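Local coordinates for type-2 ice-structuring protein (Brachyopsis rostratus, PDB 2ZIB), which binds to ice crystals and inhibits their growth, protecting the blood of the fish from freezing in sea water below zero, at residues A26-W31 and P121-S126; H44-H49 and I127-A132; G63-G68 and M105-A110. One frame throughout, in Å; residues are numbered along the deposited sequence. Where two conformers were deposited one is given.

Contact 1. Residues A26-W31 and P121-S126; sequences ATAMTW and PASHAS
Met-29 and His-124 form an antiparallel hydrogen-bonded pair. Met-29 N donates to His-124 O at 2.9 Å, and His-124 N returns a bond to Met-29 O at 3.0 Å. In both, the donor stands above the plane of the carbonyl it meets. A bridging water extends the pairing toward Ser-126. It donates to Thr-27 O and to His-124 O, and it accepts a bond from Ser-126 OG at 2.7 Å. His-124 O is thus gripped by two donors, Met-29 N and the water.

Three CA-H...O contacts follow the same edge. The straightest runs from Thr-30 CA to Ala-122 O, 3.4 Å, with 166° at the hydrogen. Side chains add little. Ser-123 OG, anti to its backbone N (chi1 -172°), lies against Ala-28, 3.4 Å from CB. Thr-30 turns its methyl CG2 to Pro-121 O at 3.5 Å. Its OG1 instead caps Leu-33 N, so Thr-30 is the N-cap of helix 31-40.

The contact lies near the surface of the C-type lectin fold. It joins the short strand 28-29 to the start of strand 124-131. Trp-66 NE1 bonds to both Met-29 O and Ala-122 O, and its ring meets Trp-31 and His-124 edge-to-face. Strand 65-67 also pairs with strand 124-131, through a backbone bond between Ala-125 and Trp-66.

Contact 2. Residues H44-H49 and I127-A132; sequences HLASIH and ICAKAA. With SO4 (sulfate ion), chain B.
His-44 and Ala-129 pair across two antiparallel strands in the buried centre of the C-type lectin fold. Strand 44-45 follows helix 31-40 and meets the long strand 124-131, the last strand of the chain. The contact is mainly backbone pairing with small apolar side chains against it.

Three hydrogen bonds hold the strands. Ala-129 N donates to His-44 O at 2.8 Å, nearly in line with the carbonyl bond (C=O...N angle 174°). His-44 N donates to Ala-129 O at 3.1 Å. Ala-46 N then reaches Ile-127 O, past the end of strand 44-45. Between these bonds, Leu-45 and Cys-128 form a non-hydrogen-bonded pair.

Ala-46 carries most of the apolar packing. Its CB touches Ile-127 CG2 at 4.0 Å and Ala-129 CB at 4.1 Å. With CG1 anti to the backbone N (chi1 -174°), it is CG2 of Ile-127 that meets Ala-46. Leu-45 brings CD2 to 3.6 Å from Ile-127 O. Its side chain also packs on Ala-34 and Cys-38 of helix 31-40. Cys-128 is tied to Cys-38 by a disulfide, so strand 124-131 is bonded covalently to the same helix. Cys-128 CB lies close to His-44 O.

The ring of His-44 is held at both nitrogens. ND1 is hydrogen-bonded to Glu-35, whose carboxylate also takes Leu-45 N. Glu-35 thus links strand 44-45 to helix 31-40. The other nitrogen meets a sulfate ion, probably from the crystallisation liquor: NE2 donates to sulfate O2 at 2.7 Å, with O2 in the ring plane and an N-H...O angle of 168°.

Contact 3. Residues G63-G68 and M105-A110; sequences GIVWIG and MQMTAA
The backbones of Val-65 and Met-107 exchange two hydrogen bonds in an antiparallel pair, within the mixed sheet of the C-type lectin fold, and the two short strands run with their directions 134° apart. Val-65 N donates to Met-107 O, and Met-107 N donates to Val-65 O at 2.9 Å. Ile-67 N reaches Met-105 O in a longer bond of 3.2 Å.

Trp-66 and Gln-106 share one face of the sheet. Gln-106 NE2 lies over the indole, 3.7 Å from CZ3 and offset toward the rim. The amide and ring planes are 72° apart. At the ring edge, Trp-66 CE3 comes to 3.3 Å from Met-105 O. The same amide is covered by Ile-64 CG2, 3.5 Å from Gln-106 OE1. Ile-64 also sends CG1 to Ala-109 CB.

Val-65 and Met-107 lie side by side on the other face. Val-65 CG2 touches Met-107 SD at 3.6 Å. Ile-67 is gripped by two methionines: its CD1, extended beyond CG1 (chi2 172°), meets Met-105 SD at 3.5 Å, while its CG2 meets Met-107 SD.

Strand 65-67 is central here. It pairs with strand 104-107 and, in parallel, with strand 124-131. On the apolar face, Met-107 packs on Gln-54 and Ile-57 of helix 51-60. Beyond strand 104-107, strand 115-118 continues the sheet, with Trp-115 against Met-105 and Ile-67.

Overall arrangement
The three contacts belong to one C-type lectin domain, and all reach the same mixed sheet. Strand 124-131 serves contact 1 with its start and contact 2 with its later part, and the centres of these two are about 16 Å apart. Contact 3 lies about 10 Å from contact 1 and 13 Å from contact 2, centre to centre. Its strand 65-67 pairs directly with strand 124-131. Along the chain the first segments come in the order 26-31, 44-49, 63-68. Then follow 105-110, 121-126 and 127-132. The closing strand therefore ties early and middle parts of the chain into one compact domain. Trp-31, Leu-45 and Ile-67 meet where the contacts join.

Contact 1. Residues A26-W31 and P121-S126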
ATOM      1  N   ALA A  26       2.217  -7.988   9.607  1.00 10.20           N
ATOM      2  CA  ALA A  26       2.432  -9.393   9.223  1.00 11.01           C
ATOM      3  C   ALA A  26       1.147 -10.211   9.305  1.00 10.79           C
ATOM      4  O   ALA A  26       1.048 -11.286   8.695  1.00 12.79           O
ATOM      5  CB  ALA A  26       3.485 -10.006  10.164  1.00 12.40           C
ATOM      6  N   THR A  27       0.167  -9.800  10.101  1.00 10.91           N
ATOM      7  CA  THR A  27      -1.092 -10.572  10.211  1.00 11.33           C
ATOM      8  C   THR A  27      -1.880 -10.457   8.912  1.00  9.47           C
ATOM      9  O   THR A  27      -2.162  -9.354   8.465  1.00 10.76           O
ATOM     10  CB  THR A  27      -1.926 -10.065  11.378  1.00 12.58           C
ATOM     11  OG1 THR A  27      -1.211 -10.352  12.591  1.00 16.17           O
ATOM     12  CG2 THR A  27      -3.243 -10.834  11.511  1.00 14.25           C
ATOM     13  N   ALA A  28      -2.253 -11.565   8.292  1.00  9.72           N
ATOM     14  CA  ALA A  28      -2.964 -11.556   7.029  1.00  8.68           C
ATOM     15  C   ALA A  28      -4.404 -11.174   7.270  1.00  8.53           C
ATOM     16  O   ALA A  28      -5.074 -11.617   8.188  1.00 11.07           O
ATOM     17  CB  ALA A  28      -2.860 -12.884   6.343  1.00 10.62           C
ATOM     18  N   MET A  29      -4.910 -10.339   6.345  0.70  7.49           N
ATOM     19  CA  MET A  29      -6.306  -9.920   6.481  0.70  4.97           C
ATOM     20  C   MET A  29      -6.859  -9.470   5.143  0.70  7.00           C
ATOM     21  O   MET A  29      -6.076  -9.278   4.143  0.70  5.69           O
ATOM     22  CB  MET A  29      -6.547  -8.733   7.408  0.70 13.33           C
ATOM     23  CG  MET A  29      -5.709  -8.453   8.626  0.70 18.52           C
ATOM     24  SD  MET A  29      -5.559  -6.733   9.345  0.70 18.85           S
ATOM     25  CE  MET A  29      -4.572  -7.152  10.720  0.70 17.30           C
ATOM     26  N   THR A  30      -8.163  -9.278   5.049  1.00  7.38           N
ATOM     27  CA  THR A  30      -8.754  -8.746   3.823  1.00  6.75           C
ATOM     28  C   THR A  30      -8.252  -7.322   3.599  1.00  6.90           C
ATOM     29  O   THR A  30      -7.774  -6.651   4.526  1.00  6.60           O
ATOM     30  CB  THR A  30     -10.266  -8.729   3.866  1.00  6.93           C
ATOM     31  OG1 THR A  30     -10.644  -7.768   4.884  1.00  7.80           O
ATOM     32  CG2 THR A  30     -10.840 -10.129   4.248  1.00  9.08           C
ATOM     33  N   TRP A  31      -8.394  -6.821   2.371  1.00  6.66           N
ATOM     34  CA  TRP A  31      -7.945  -5.444   2.117  1.00  7.16           C
ATOM     35  C   TRP A  31      -8.695  -4.467   3.028  1.00  6.29           C
ATOM     36  O   TRP A  31      -8.106  -3.561   3.594  1.00  6.81           O
ATOM     37  CB  TRP A  31      -8.187  -5.119   0.657  1.00  7.16           C
ATOM     38  CG  TRP A  31      -7.680  -3.745   0.242  1.00  6.25           C
ATOM     39  CD1 TRP A  31      -6.480  -3.464  -0.394  1.00  7.34           C
ATOM     40  CD2 TRP A  31      -8.395  -2.489   0.318  1.00  6.37           C
ATOM     41  NE1 TRP A  31      -6.410  -2.112  -0.696  1.00  6.47           N
ATOM     42  CE2 TRP A  31      -7.562  -1.498  -0.256  1.00  6.57           C
ATOM     43  CE3 TRP A  31      -9.675  -2.107   0.817  1.00  7.24           C
ATOM     44  CZ2 TRP A  31      -7.956  -0.155  -0.364  1.00  7.23           C
ATOM     45  CZ3 TRP A  31     -10.066  -0.774   0.713  1.00  8.00           C
ATOM     46  CH2 TRP A  31      -9.181   0.196   0.168  1.00  7.56           C
ATOM     47  N   PRO A 121     -11.466  -9.578  -0.687  1.00  7.07           N
ATOM     48  CA  PRO A 121     -11.470 -10.528   0.432  1.00  7.82           C
ATOM     49  C   PRO A 121     -10.224 -11.413   0.537  1.00  7.41           C
ATOM     50  O   PRO A 121     -10.110 -12.124   1.519  1.00  9.19           O
ATOM     51  CB  PRO A 121     -12.716 -11.407   0.156  1.00  9.28           C
ATOM     52  CG  PRO A 121     -13.602 -10.535  -0.695  1.00  8.73           C
ATOM     53  CD  PRO A 121     -12.629  -9.799  -1.597  1.00  7.40           C
ATOM     54  N   ALA A 122      -9.278 -11.353  -0.405  1.00  6.97           N
ATOM     55  CA  ALA A 122      -8.085 -12.184  -0.239  1.00  6.99           C
ATOM     56  C   ALA A 122      -7.334 -11.784   1.043  1.00  7.85           C
ATOM     57  O   ALA A 122      -7.281 -10.596   1.416  1.00  7.58           O
ATOM     58  CB  ALA A 122      -7.145 -12.070  -1.469  1.00  8.09           C
ATOM     59  N   SER A 123      -6.714 -12.766   1.688  1.00  9.12           N
ATOM     60  CA  SER A 123      -6.084 -12.570   2.965  1.00  8.88           C
ATOM     61  C   SER A 123      -4.591 -12.422   2.813  1.00  8.56           C
ATOM     62  O   SER A 123      -3.910 -13.380   2.466  1.00  9.17           O
ATOM     63  CB  SER A 123      -6.391 -13.797   3.816  1.00 11.71           C
ATOM     64  OG  SER A 123      -5.926 -13.520   5.123  1.00 15.31           O
ATOM     65  N   HIS A 124      -4.062 -11.227   3.049  1.00  7.98           N
ATOM     66  CA  HIS A 124      -2.650 -10.929   2.853  1.00  7.57           C
ATOM     67  C   HIS A 124      -2.132 -10.021   3.936  1.00  7.60           C
ATOM     68  O   HIS A 124      -2.898  -9.250   4.556  1.00  7.47           O
ATOM     69  CB  HIS A 124      -2.415 -10.259   1.478  1.00  7.78           C
ATOM     70  CG  HIS A 124      -2.766 -11.131   0.317  1.00  7.21           C
ATOM     71  ND1 HIS A 124      -2.078 -12.297   0.020  1.00  8.53           N
ATOM     72  CD2 HIS A 124      -3.715 -11.001  -0.651  1.00  8.60           C
ATOM     73  CE1 HIS A 124      -2.596 -12.820  -1.080  1.00  9.65           C
ATOM     74  NE2 HIS A 124      -3.568 -12.045  -1.515  1.00  9.63           N
ATOM     75  N   ALA A 125      -0.823 -10.097   4.174  1.00  7.18           N
ATOM     76  CA  ALA A 125      -0.119  -9.082   4.955  1.00  6.53           C
ATOM     77  C   ALA A 125      -0.295  -7.712   4.278  1.00  7.00           C
ATOM     78  O   ALA A 125      -0.812  -7.624   3.146  1.00  7.10           O
ATOM     79  CB  ALA A 125       1.372  -9.484   5.071  1.00  8.29           C
ATOM     80  N   SER A 126       0.153  -6.650   4.963  1.00  6.76           N
ATOM     81  CA  SER A 126      -0.094  -5.314   4.437  1.00  7.01           C
ATOM     82  C   SER A 126       0.959  -4.367   4.937  1.00  6.87           C
ATOM     83  O   SER A 126       1.745  -4.674   5.848  1.00  7.44           O
ATOM     84  CB  SER A 126      -1.506  -4.873   4.830  1.00  6.90           C
ATOM     85  OG  SER A 126      -1.689  -4.911   6.265  1.00  7.13           O
TER
HETATM   86  O   HOH W   1      -2.750  -7.355   6.580  1.00  8.12           O

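Contact 2. Residues H44-H49 and I127-A132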
ATOM      1  N   HIS A  44      -2.908   4.897   6.923  1.00  6.47           N
ATOM      2  CA  HIS A  44      -3.668   4.273   5.805  1.00  7.06           C
ATOM      3  C   HIS A  44      -2.797   3.164   5.280  1.00  6.55           C
ATOM      4  O   HIS A  44      -1.571   3.194   5.464  1.00  7.38           O
ATOM      5  CB  HIS A  44      -3.941   5.289   4.675  1.00  7.35           C
ATOM      6  CG  HIS A  44      -4.978   6.309   5.019  1.00  6.55           C
ATOM      7  ND1 HIS A  44      -6.315   5.998   5.076  1.00  7.49           N
ATOM      8  CD2 HIS A  44      -4.866   7.601   5.391  1.00  8.01           C
ATOM      9  CE1 HIS A  44      -6.997   7.088   5.425  1.00  8.25           C
ATOM     10  NE2 HIS A  44      -6.136   8.075   5.624  1.00  9.21           N
ATOM     11  N   LEU A  45      -3.393   2.235   4.520  1.00  6.05           N
ATOM     12  CA  LEU A  45      -2.533   1.407   3.676  1.00  6.40           C
ATOM     13  C   LEU A  45      -1.613   2.327   2.858  1.00  7.45           C
ATOM     14  O   LEU A  45      -2.049   3.397   2.425  1.00  7.60           O
ATOM     15  CB  LEU A  45      -3.418   0.578   2.743  1.00  6.70           C
ATOM     16  CG  LEU A  45      -4.069  -0.640   3.401  1.00  7.18           C
ATOM     17  CD1 LEU A  45      -5.110  -1.254   2.463  1.00  9.05           C
ATOM     18  CD2 LEU A  45      -3.041  -1.688   3.813  1.00  7.65           C
ATOM     19  N   ALA A  46      -0.389   1.892   2.607  1.00  6.45           N
ATOM     20  CA  ALA A  46       0.566   2.793   1.969  1.00  7.66           C
ATOM     21  C   ALA A  46       0.151   3.141   0.552  1.00  6.79           C
ATOM     22  O   ALA A  46      -0.212   2.275  -0.257  1.00  8.44           O
ATOM     23  CB  ALA A  46       1.933   2.129   1.932  1.00  9.04           C
ATOM     24  N   SER A  47       0.319   4.429   0.214  1.00  8.01           N
ATOM     25  CA  SER A  47       0.353   4.864  -1.181  1.00  7.39           C
ATOM     26  C   SER A  47       1.810   4.965  -1.624  1.00  9.12           C
ATOM     27  O   SER A  47       2.717   5.170  -0.798  1.00  9.29           O
ATOM     28  CB  SER A  47      -0.374   6.193  -1.332  1.00  9.03           C
ATOM     29  OG  SER A  47       0.321   7.193  -0.609  1.00  9.19           O
ATOM     30  N   ILE A  48       2.041   4.829  -2.930  1.00  9.12           N
ATOM     31  CA  ILE A  48       3.378   4.764  -3.500  1.00  9.59           C
ATOM     32  C   ILE A  48       3.485   5.731  -4.669  1.00 10.36           C
ATOM     33  O   ILE A  48       2.644   5.735  -5.582  1.00 11.26           O
ATOM     34  CB  ILE A  48       3.684   3.337  -3.966  1.00  9.20           C
ATOM     35  CG1 ILE A  48       3.487   2.320  -2.825  1.00  9.63           C
ATOM     36  CG2 ILE A  48       5.100   3.275  -4.579  1.00 11.75           C
ATOM     37  CD1 ILE A  48       3.880   0.891  -3.152  1.00 11.09           C
ATOM     38  N   HIS A  49       4.499   6.600  -4.624  1.00 11.24           N
ATOM     39  CA  HIS A  49       4.534   7.762  -5.536  1.00 12.75           C
ATOM     40  C   HIS A  49       5.788   7.854  -6.358  1.00 13.42           C
ATOM     41  O   HIS A  49       5.952   8.822  -7.094  1.00 15.97           O
ATOM     42  CB  HIS A  49       4.347   9.047  -4.719  1.00 13.01           C
ATOM     43  CG  HIS A  49       3.025   9.062  -4.034  1.00 11.47           C
ATOM     44  ND1 HIS A  49       1.870   9.311  -4.727  1.00 11.99           N
ATOM     45  CD2 HIS A  49       2.658   8.717  -2.773  1.00 11.97           C
ATOM     46  CE1 HIS A  49       0.837   9.139  -3.916  1.00 12.00           C
ATOM     47  NE2 HIS A  49       1.297   8.801  -2.714  1.00 12.59           N
ATOM     48  N   ILE A 127       0.925  -3.164   4.404  1.00  6.53           N
ATOM     49  CA  ILE A 127       1.844  -2.098   4.818  1.00  6.36           C
ATOM     50  C   ILE A 127       1.078  -0.807   4.973  1.00  5.46           C
ATOM     51  O   ILE A 127       0.299  -0.402   4.075  1.00  6.46           O
ATOM     52  CB  ILE A 127       3.064  -1.964   3.894  1.00  8.57           C
ATOM     53  CG1 ILE A 127       4.074  -0.949   4.420  1.00 12.68           C
ATOM     54  CG2 ILE A 127       2.664  -1.765   2.515  1.00 10.73           C
ATOM     55  CD1 ILE A 127       5.484  -1.552   4.671  1.00 18.54           C
ATOM     56  N   CYS A 128       1.255  -0.181   6.153  1.00  6.65           N
ATOM     57  CA  CYS A 128       0.635   1.121   6.422  1.00  6.29           C
ATOM     58  C   CYS A 128       1.656   2.229   6.296  1.00  7.28           C
ATOM     59  O   CYS A 128       2.862   1.991   6.429  1.00  7.68           O
ATOM     60  CB  CYS A 128       0.103   1.191   7.870  1.00  7.15           C
ATOM     61  SG  CYS A 128      -1.003  -0.171   8.375  1.00  7.72           S
ATOM     62  N   ALA A 129       1.165   3.457   6.097  1.00  6.60           N
ATOM     63  CA  ALA A 129       2.023   4.635   6.128  1.00  6.82           C
ATOM     64  C   ALA A 129       1.307   5.784   6.818  1.00  6.88           C
ATOM     65  O   ALA A 129       0.067   5.837   6.848  1.00  7.59           O
ATOM     66  CB  ALA A 129       2.421   5.038   4.712  1.00  8.08           C
ATOM     67  N   LYS A 130       2.114   6.719   7.332  1.00  7.32           N
ATOM     68  CA  LYS A 130       1.589   7.987   7.864  1.00  7.33           C
ATOM     69  C   LYS A 130       2.765   8.967   7.914  1.00  7.97           C
ATOM     70  O   LYS A 130       3.936   8.576   7.754  1.00  9.16           O
ATOM     71  CB  LYS A 130       0.964   7.846   9.260  1.00  8.06           C
ATOM     72  CG  LYS A 130       1.909   7.310  10.371  1.00  7.60           C
ATOM     73  CD  LYS A 130       1.098   6.973  11.620  1.00  8.16           C
ATOM     74  CE  LYS A 130       1.958   6.393  12.711  1.00  8.22           C
ATOM     75  NZ  LYS A 130       1.102   5.997  13.892  1.00  8.10           N
ATOM     76  N   ALA A 131       2.463  10.251   8.114  1.00  9.03           N
ATOM     77  CA  ALA A 131       3.528  11.253   8.182  1.00  8.78           C
ATOM     78  C   ALA A 131       4.466  11.002   9.349  1.00  9.56           C
ATOM     79  O   ALA A 131       4.046  10.581  10.449  1.00  9.73           O
ATOM     80  CB  ALA A 131       2.911  12.606   8.328  1.00 11.60           C
ATOM     81  N   ALA A 132       5.755  11.257   9.123  1.00  9.44           N
ATOM     82  CA  ALA A 132       6.735  11.224  10.192  1.00  9.30           C
ATOM     83  C   ALA A 132       6.540  12.391  11.181  1.00  9.83           C
ATOM     84  O   ALA A 132       5.839  13.385  10.907  1.00 11.59           O
ATOM     85  CB  ALA A 132       8.135  11.215   9.611  1.00 11.50           C
TER
HETATM   86  S   SO4 B 501      -5.300  11.062   7.169  1.00 22.24           S
HETATM   87  O1  SO4 B 501      -4.746   9.955   8.058  1.00 23.42           O
HETATM   88  O2  SO4 B 501      -6.420  10.604   6.378  1.00 21.21           O
HETATM   89  O3  SO4 B 501      -5.766  12.160   8.031  1.00 27.78           O
HETATM   90  O4  SO4 B 501      -4.293  11.436   6.168  1.00 29.59           O

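Contact 3. Residues G63-G68 and M105-A110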
ATOM      1  N   GLY A  63       6.537 -10.700   1.300  1.00 16.28           N
ATOM      2  CA  GLY A  63       5.725 -11.428   0.279  1.00 14.61           C
ATOM      3  C   GLY A  63       4.654 -10.496  -0.309  1.00 12.49           C
ATOM      4  O   GLY A  63       4.825  -9.256  -0.307  1.00 13.65           O
ATOM      5  N   ILE A  64       3.555 -11.066  -0.797  1.00  9.48           N
ATOM      6  CA  ILE A  64       2.404 -10.232  -1.244  1.00  8.33           C
ATOM      7  C   ILE A  64       1.960  -9.336  -0.098  1.00  7.68           C
ATOM      8  O   ILE A  64       1.826  -9.776   1.057  1.00  8.81           O
ATOM      9  CB  ILE A  64       1.217 -11.139  -1.617  1.00  7.41           C
ATOM     10  CG1 ILE A  64       1.543 -11.948  -2.876  1.00  9.60           C
ATOM     11  CG2 ILE A  64      -0.035 -10.281  -1.838  1.00  8.67           C
ATOM     12  CD1 ILE A  64       0.544 -13.052  -3.143  1.00 11.28           C
ATOM     13  N   VAL A  65       1.689  -8.065  -0.408  1.00  7.38           N
ATOM     14  CA  VAL A  65       1.114  -7.160   0.606  1.00  7.03           C
ATOM     15  C   VAL A  65       0.042  -6.305  -0.026  1.00  6.48           C
ATOM     16  O   VAL A  65       0.189  -5.788  -1.147  1.00  6.87           O
ATOM     17  CB  VAL A  65       2.165  -6.204   1.285  1.00  8.91           C
ATOM     18  CG1 VAL A  65       3.038  -6.967   2.252  1.00  9.87           C
ATOM     19  CG2 VAL A  65       2.973  -5.366   0.272  1.00  8.87           C
ATOM     20  N   TRP A  66      -1.051  -6.134   0.705  1.00  5.79           N
ATOM     21  CA  TRP A  66      -2.009  -5.087   0.354  1.00  5.89           C
ATOM     22  C   TRP A  66      -1.403  -3.692   0.485  1.00  6.08           C
ATOM     23  O   TRP A  66      -0.700  -3.426   1.450  1.00  6.47           O
ATOM     24  CB  TRP A  66      -3.240  -5.188   1.247  1.00  6.35           C
ATOM     25  CG  TRP A  66      -4.124  -6.353   1.035  1.00  5.70           C
ATOM     26  CD1 TRP A  66      -4.606  -7.213   2.011  1.00  7.45           C
ATOM     27  CD2 TRP A  66      -4.768  -6.755  -0.199  1.00  4.91           C
ATOM     28  NE1 TRP A  66      -5.503  -8.097   1.463  1.00  6.35           N
ATOM     29  CE2 TRP A  66      -5.676  -7.807   0.126  1.00  5.85           C
ATOM     30  CE3 TRP A  66      -4.765  -6.251  -1.522  1.00  5.72           C
ATOM     31  CZ2 TRP A  66      -6.491  -8.416  -0.848  1.00  6.85           C
ATOM     32  CZ3 TRP A  66      -5.561  -6.875  -2.483  1.00  6.14           C
ATOM     33  CH2 TRP A  66      -6.426  -7.942  -2.134  1.00  6.68           C
ATOM     34  N   ILE A  67      -1.678  -2.848  -0.504  1.00  5.73           N
ATOM     35  CA  ILE A  67      -1.366  -1.402  -0.435  1.00  6.66           C
ATOM     36  C   ILE A  67      -2.640  -0.615  -0.685  1.00  6.47           C
ATOM     37  O   ILE A  67      -3.714  -1.214  -0.884  1.00  6.50           O
ATOM     38  CB  ILE A  67      -0.180  -1.035  -1.357  1.00  6.70           C
ATOM     39  CG1 ILE A  67      -0.454  -1.443  -2.822  1.00  7.66           C
ATOM     40  CG2 ILE A  67       1.119  -1.685  -0.793  1.00  8.47           C
ATOM     41  CD1 ILE A  67       0.597  -0.927  -3.799  1.00  8.49           C
ATOM     42  N   GLY A  68      -2.562   0.722  -0.680  1.00  6.06           N
ATOM     43  CA  GLY A  68      -3.788   1.480  -0.489  1.00  6.46           C
ATOM     44  C   GLY A  68      -4.649   1.794  -1.689  1.00  6.01           C
ATOM     45  O   GLY A  68      -5.511   2.664  -1.607  1.00  7.46           O
ATOM     46  N   MET A 105      -5.790  -3.278  -4.759  1.00  6.26           N
ATOM     47  CA  MET A 105      -4.413  -3.315  -5.236  1.00  6.33           C
ATOM     48  C   MET A 105      -3.472  -3.959  -4.249  1.00  6.03           C
ATOM     49  O   MET A 105      -3.488  -3.647  -3.051  1.00  6.26           O
ATOM     50  CB  MET A 105      -3.983  -1.881  -5.466  1.00  6.32           C
ATOM     51  CG  MET A 105      -2.581  -1.690  -6.053  1.00  7.84           C
ATOM     52  SD  MET A 105      -2.009   0.022  -5.906  1.00  8.04           S
ATOM     53  CE  MET A 105      -2.931   0.865  -7.194  1.00  9.53           C
ATOM     54  N   GLN A 106      -2.595  -4.819  -4.754  1.00  6.26           N
ATOM     55  CA  GLN A 106      -1.545  -5.382  -3.942  1.00  6.21           C
ATOM     56  C   GLN A 106      -0.213  -5.317  -4.680  1.00  6.01           C
ATOM     57  O   GLN A 106      -0.173  -5.287  -5.904  1.00  7.30           O
ATOM     58  CB  GLN A 106      -1.788  -6.850  -3.591  1.00  6.53           C
ATOM     59  CG  GLN A 106      -2.043  -7.738  -4.771  1.00  7.66           C
ATOM     60  CD  GLN A 106      -2.220  -9.198  -4.413  1.00  7.19           C
ATOM     61  OE1 GLN A 106      -1.514 -10.030  -5.000  1.00  8.00           O
ATOM     62  NE2 GLN A 106      -3.112  -9.519  -3.488  1.00  9.01           N
ATOM     63  N   MET A 107       0.862  -5.366  -3.895  1.00  6.48           N
ATOM     64  CA  MET A 107       2.196  -5.740  -4.424  1.00  6.86           C
ATOM     65  C   MET A 107       2.191  -7.264  -4.491  1.00  6.81           C
ATOM     66  O   MET A 107       1.926  -7.940  -3.461  1.00  7.46           O
ATOM     67  CB  MET A 107       3.312  -5.231  -3.524  1.00  8.23           C
ATOM     68  CG  MET A 107       3.313  -3.702  -3.398  1.00 10.28           C
ATOM     69  SD  MET A 107       4.478  -3.128  -2.141  1.00 12.43           S
ATOM     70  CE  MET A 107       5.782  -2.487  -3.086  1.00 12.60           C
ATOM     71  N   THR A 108       2.520  -7.818  -5.673  1.00  7.12           N
ATOM     72  CA  THR A 108       2.489  -9.258  -5.879  1.00  6.77           C
ATOM     73  C   THR A 108       3.733  -9.970  -5.359  1.00  6.62           C
ATOM     74  O   THR A 108       4.674  -9.343  -4.842  1.00  7.72           O
ATOM     75  CB  THR A 108       2.271  -9.612  -7.346  1.00  6.73           C
ATOM     76  OG1 THR A 108       3.409  -9.184  -8.123  1.00  6.86           O
ATOM     77  CG2 THR A 108       0.990  -9.026  -7.941  1.00  8.08           C
ATOM     78  N   ALA A 109       3.733 -11.297  -5.495  1.00  7.41           N
ATOM     79  CA  ALA A 109       4.842 -12.142  -5.078  1.00  7.56           C
ATOM     80  C   ALA A 109       6.033 -12.053  -6.044  1.00  8.63           C
ATOM     81  O   ALA A 109       7.097 -12.584  -5.731  1.00 11.76           O
ATOM     82  CB  ALA A 109       4.375 -13.570  -4.998  1.00  9.21           C
ATOM     83  N   ALA A 110       5.886 -11.353  -7.164  1.00  8.11           N
ATOM     84  CA  ALA A 110       7.071 -11.157  -8.031  1.00  8.25           C
ATOM     85  C   ALA A 110       8.147 -10.454  -7.192  1.00  8.30           C
ATOM     86  O   ALA A 110       7.833  -9.605  -6.340  1.00  8.45           O
ATOM     87  CB  ALA A 110       6.664 -10.332  -9.201  1.00  8.72           C
TER